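PDB 3VWO: peptidoglycan hydrolase FlgJ, which probably hydrolyses the peptidoglycan layer as a flagellum-specific muramidase so that the rod can assemble in the periplasm, this chain being its C-terminal glycoside hydrolase family 73 domain. Local coordinates for residues G20-F25 and G113-H118; S39-K44 and K64-R69. All coordinates share one frame; numbering follows the deposited sequence.

Interaction 1. Residues G20-F25 and G113-H118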
# COMPACT_ATOMS: atom_id res chain seq x y z
N GLY A 20 10.73 8.26 -6.61
CA GLY A 20 10.69 8.77 -7.98
C GLY A 20 9.42 8.43 -8.74
O GLY A 20 9.42 8.33 -9.97
N VAL A 21 8.32 8.26 -8.01
CA VAL A 21 7.03 7.96 -8.61
C VAL A 21 6.04 9.05 -8.23
O VAL A 21 6.22 9.72 -7.22
CB VAL A 21 6.49 6.58 -8.13
CG1 VAL A 21 7.49 5.48 -8.46
CG2 VAL A 21 6.21 6.60 -6.63
N PRO A 22 5.00 9.26 -9.05
CA PRO A 22 3.97 10.26 -8.73
C PRO A 22 3.25 9.89 -7.44
O PRO A 22 3.03 8.70 -7.18
CB PRO A 22 3.01 10.16 -9.91
CG PRO A 22 3.87 9.66 -11.05
CD PRO A 22 4.81 8.69 -10.40
N ALA A 23 2.90 10.89 -6.64
CA ALA A 23 2.25 10.67 -5.35
C ALA A 23 0.97 9.85 -5.48
O ALA A 23 0.67 9.00 -4.64
CB ALA A 23 1.96 12.00 -4.68
N HIS A 24 0.23 10.10 -6.55
CA HIS A 24 -1.08 9.45 -6.67
C HIS A 24 -0.96 7.95 -6.94
O HIS A 24 -1.92 7.22 -6.75
CB HIS A 24 -1.97 10.16 -7.70
CG HIS A 24 -1.56 9.95 -9.13
ND1 HIS A 24 -0.47 10.56 -9.69
CD2 HIS A 24 -2.13 9.21 -10.12
CE1 HIS A 24 -0.36 10.21 -10.96
NE2 HIS A 24 -1.36 9.39 -11.24
N PHE A 25 0.23 7.49 -7.33
CA PHE A 25 0.46 6.05 -7.48
C PHE A 25 0.39 5.40 -6.12
O PHE A 25 -0.16 4.31 -5.96
CB PHE A 25 1.84 5.76 -8.06
CG PHE A 25 1.95 5.97 -9.55
CD1 PHE A 25 1.04 6.75 -10.24
CD2 PHE A 25 2.98 5.37 -10.26
CE1 PHE A 25 1.16 6.95 -11.62
CE2 PHE A 25 3.11 5.56 -11.64
CZ PHE A 25 2.19 6.35 -12.32
N GLY A 113 11.14 5.04 -9.86
CA GLY A 113 11.26 5.77 -11.11
C GLY A 113 10.19 5.46 -12.13
O GLY A 113 10.11 6.13 -13.15
N LYS A 114 9.35 4.45 -11.87
CA LYS A 114 8.28 4.15 -12.81
C LYS A 114 7.17 5.20 -12.71
O LYS A 114 6.61 5.44 -11.63
CB LYS A 114 7.72 2.73 -12.59
CG LYS A 114 8.70 1.60 -12.91
CD LYS A 114 9.01 1.54 -14.42
CE LYS A 114 9.80 0.28 -14.77
NZ LYS A 114 11.18 0.30 -14.21
N THR A 115 6.87 5.84 -13.83
CA THR A 115 5.91 6.95 -13.84
C THR A 115 4.72 6.65 -14.74
O THR A 115 3.90 7.52 -15.01
CB THR A 115 6.55 8.27 -14.30
OG1 THR A 115 7.10 8.10 -15.62
CG2 THR A 115 7.65 8.70 -13.33
N ASP A 116 4.66 5.41 -15.21
CA ASP A 116 3.48 4.88 -15.88
C ASP A 116 2.81 3.89 -14.94
O ASP A 116 3.48 3.04 -14.34
CB ASP A 116 3.88 4.18 -17.17
CG ASP A 116 2.73 3.44 -17.82
OD1 ASP A 116 1.87 4.10 -18.44
OD2 ASP A 116 2.68 2.20 -17.71
N GLY A 117 1.49 3.99 -14.80
CA GLY A 117 0.73 3.21 -13.84
C GLY A 117 0.82 1.71 -14.04
O GLY A 117 1.02 0.97 -13.08
N HIS A 118 0.68 1.27 -15.28
CA HIS A 118 0.84 -0.14 -15.61
C HIS A 118 2.26 -0.63 -15.34
O HIS A 118 2.45 -1.72 -14.81
CB HIS A 118 0.49 -0.41 -17.08
CG HIS A 118 -0.97 -0.61 -17.33
ND1 HIS A 118 -1.78 0.38 -17.85
CD2 HIS A 118 -1.77 -1.68 -17.14
CE1 HIS A 118 -3.01 -0.07 -17.96
NE2 HIS A 118 -3.04 -1.32 -17.53

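Interaction 2. Residues S39-K44 and K64-R69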
# COMPACT_ATOMS: atom_id res chain seq x y z
N SER A 39 -11.25 -0.55 4.84
CA SER A 39 -10.77 -1.83 5.36
C SER A 39 -9.34 -1.74 5.89
O SER A 39 -8.60 -2.73 5.86
CB SER A 39 -10.86 -2.92 4.30
OG SER A 39 -12.19 -3.05 3.83
N GLN A 40 -8.95 -0.57 6.36
CA GLN A 40 -7.62 -0.46 6.95
C GLN A 40 -7.58 -1.20 8.29
O GLN A 40 -8.54 -1.16 9.08
CB GLN A 40 -7.21 1.01 7.10
CG GLN A 40 -7.52 1.63 8.45
CD GLN A 40 -6.55 2.74 8.78
OE1 GLN A 40 -5.49 2.51 9.38
NE2 GLN A 40 -6.89 3.96 8.40
N ILE A 41 -6.49 -1.92 8.51
CA ILE A 41 -6.34 -2.71 9.72
C ILE A 41 -6.41 -1.80 10.94
O ILE A 41 -5.81 -0.72 10.96
CB ILE A 41 -5.02 -3.52 9.70
CG1 ILE A 41 -5.14 -4.68 8.71
CG2 ILE A 41 -4.66 -4.03 11.08
CD1 ILE A 41 -3.82 -5.38 8.45
N ARG A 42 -7.17 -2.22 11.94
CA ARG A 42 -7.30 -1.45 13.17
C ARG A 42 -6.97 -2.31 14.37
O ARG A 42 -7.11 -3.53 14.32
CB ARG A 42 -8.72 -0.89 13.30
CG ARG A 42 -9.04 0.19 12.27
CD ARG A 42 -10.45 0.73 12.43
NE ARG A 42 -10.76 1.68 11.37
CZ ARG A 42 -10.61 3.00 11.47
NH1 ARG A 42 -10.92 3.78 10.45
NH2 ARG A 42 -10.16 3.52 12.60
N ASN A 43 -6.52 -1.67 15.44
CA ASN A 43 -6.31 -2.35 16.72
C ASN A 43 -7.60 -2.97 17.25
O ASN A 43 -8.67 -2.84 16.65
CB ASN A 43 -5.74 -1.38 17.76
CG ASN A 43 -4.30 -0.99 17.48
OD1 ASN A 43 -4.03 -0.00 16.80
ND2 ASN A 43 -3.36 -1.77 18.02
N LYS A 44 -7.48 -3.65 18.39
CA LYS A 44 -8.61 -4.34 18.99
C LYS A 44 -9.66 -3.31 19.41
O LYS A 44 -10.86 -3.57 19.33
CB LYS A 44 -8.15 -5.17 20.18
CG LYS A 44 -6.75 -5.79 20.02
CD LYS A 44 -6.63 -6.65 18.76
CE LYS A 44 -5.42 -6.23 17.92
NZ LYS A 44 -4.25 -7.15 18.07
N LYS A 64 5.07 -1.26 17.48
CA LYS A 64 3.67 -1.63 17.56
C LYS A 64 3.26 -2.63 16.49
O LYS A 64 3.74 -2.57 15.35
CB LYS A 64 2.80 -0.38 17.51
CG LYS A 64 2.70 0.29 18.87
CD LYS A 64 2.05 1.65 18.79
CE LYS A 64 3.08 2.71 18.48
NZ LYS A 64 2.58 4.07 18.85
N VAL A 65 2.40 -3.56 16.88
CA VAL A 65 1.89 -4.57 15.96
C VAL A 65 0.41 -4.77 16.21
O VAL A 65 -0.12 -4.41 17.26
CB VAL A 65 2.59 -5.93 16.14
CG1 VAL A 65 4.03 -5.85 15.70
CG2 VAL A 65 2.50 -6.39 17.59
N VAL A 66 -0.27 -5.34 15.22
CA VAL A 66 -1.66 -5.72 15.35
C VAL A 66 -1.82 -7.08 14.69
O VAL A 66 -1.40 -7.28 13.56
CB VAL A 66 -2.61 -4.72 14.65
CG1 VAL A 66 -4.05 -5.20 14.72
CG2 VAL A 66 -2.49 -3.34 15.28
N GLU A 67 -2.39 -8.04 15.41
CA GLU A 67 -2.74 -9.31 14.79
C GLU A 67 -3.99 -9.08 13.97
O GLU A 67 -4.97 -8.53 14.46
CB GLU A 67 -3.01 -10.39 15.85
CG GLU A 67 -1.79 -11.19 16.25
CD GLU A 67 -2.16 -12.53 16.89
OE1 GLU A 67 -3.26 -12.63 17.47
OE2 GLU A 67 -1.35 -13.48 16.79
N ALA A 68 -3.96 -9.49 12.71
CA ALA A 68 -5.11 -9.29 11.84
C ALA A 68 -5.29 -10.45 10.87
O ALA A 68 -4.33 -11.09 10.47
CB ALA A 68 -4.99 -7.97 11.07
N ARG A 69 -6.54 -10.71 10.53
CA ARG A 69 -6.89 -11.71 9.54
C ARG A 69 -6.34 -11.25 8.20
O ARG A 69 -6.38 -10.05 7.90
CB ARG A 69 -8.41 -11.84 9.47
CG ARG A 69 -8.95 -12.50 8.22
CD ARG A 69 -10.47 -12.36 8.14
NE ARG A 69 -11.00 -12.90 6.89
CZ ARG A 69 -11.00 -12.25 5.73
NH1 ARG A 69 -10.51 -11.02 5.66
NH2 ARG A 69 -11.50 -12.83 4.65

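Interaction 1. Residues G20-F25 and G113-H118
The ring of F25 reaches across to the backbone of K114-G117, and this is where the contact is broadest. The outer carbons do the touching: CE2 lies 3.5 Å from K114 O, and CZ, at the tip, is 3.4 Å from T115 O and 3.5 Å from G117 N. All of these meet the ring obliquely. With chi1 at -77°, CG stands anti to the carbonyl carbon, which carries the ring out from the first turn of its helix. P22 comes over one face of the same ring, its CD 3.7 Å above the plane and over the centre. That proline also faces the other segment, and its CD lies 4.1 Å from T115 CG2, the methyl end of the threonine. V21 approaches K114 O chiefly with CG1, which stands beside the valine's own backbone N and comes to 3.3 Å. The carbonyl of K114 therefore looks into apolar carbon from V21, P22 and F25. An alanine in place of F25 would probably open a gap beneath the K114-G117 backbone and leave P22 CD without the ring it covers.

At the other end two glycines face each other, and G113 CA makes a CH···O contact with G20 O at 3.4 Å. G20, with positive phi, is the C-prime residue of a Schellman motif closing helix 2-19, and L19 of that helix shares a backbone hydrogen bond with G113. D116 is the N-cap of helix 117-127, its OD2 accepting from A119 N. The contact thus joins the turn between helices 2-19 and 23-34 to the start of helix 117-127; F120 of the last meets both V21 and the F25 ring, while I143 of helix 135-143 also touches F25.

Interaction 2. Residues S39-K44 and K64-R69
V66 lies on strand 65-74, the first strand of the beta hairpin 65-86 in this glucosaminidase-family domain, and the loop segment 39-44 lies across it, the touching parts running 99° apart. Starting at the valine's CB, the nearest loop atom is CG2 of I41, at 4.2 Å. From there the side chain forks. CG1, anti to the backbone N (chi1 176°), has the more varied company: I41 CG2 at 3.9 Å, the carbonyl O of R42 at 3.5 Å and the CE methylene of K44. The I41 and K44 side chains both slide past the valine in the opposite direction to its own. CG2, the second branch, turns to N43, whose side chain crosses it at about a right angle and packs its terminal amide against the methyl.

Two residues along the strand, A68 offers its CB to I41, which sets CD1 and CG2 against it at nearly equal range, 3.9 and 4.0 Å. The isoleucine is thus shared by two strand residues on the same side, and F85 of the partner strand 77-86 touches both I41 and A68. The backbone of I41 is hydrogen-bonded to S49, further along the same loop, while its side chain packs on the strand.

The carboxylate of E67 forms a salt bridge with R84 on strand 77-86. K44, bent at its second, third and fourth torsions, curls back over V66 toward E67, where NZ comes to rest 3.4 Å from E67 N, a close approach of two donors without a hydrogen bond, and 5.6 Å from E67 OE1.

Interactions 1 and 2 lie on opposite sides of the chain's centre, about 28 Å apart between centres and about 15 Å at their nearest atoms, and they share no element. Both segments of interaction 2 fall within the stretch of sequence between the two halves of interaction 1. Interaction 1 is partly buried and belongs to the helical part, bringing helix starts and a helix end together by setting an aromatic ring, a proline and a valine against main chain. Interaction 2 is a surface contact on the sheet, where a coil segment lies on a strand through aliphatic carbons of isoleucine, valine and alanine, with a lysine chain and an asparagine amide packed beside them.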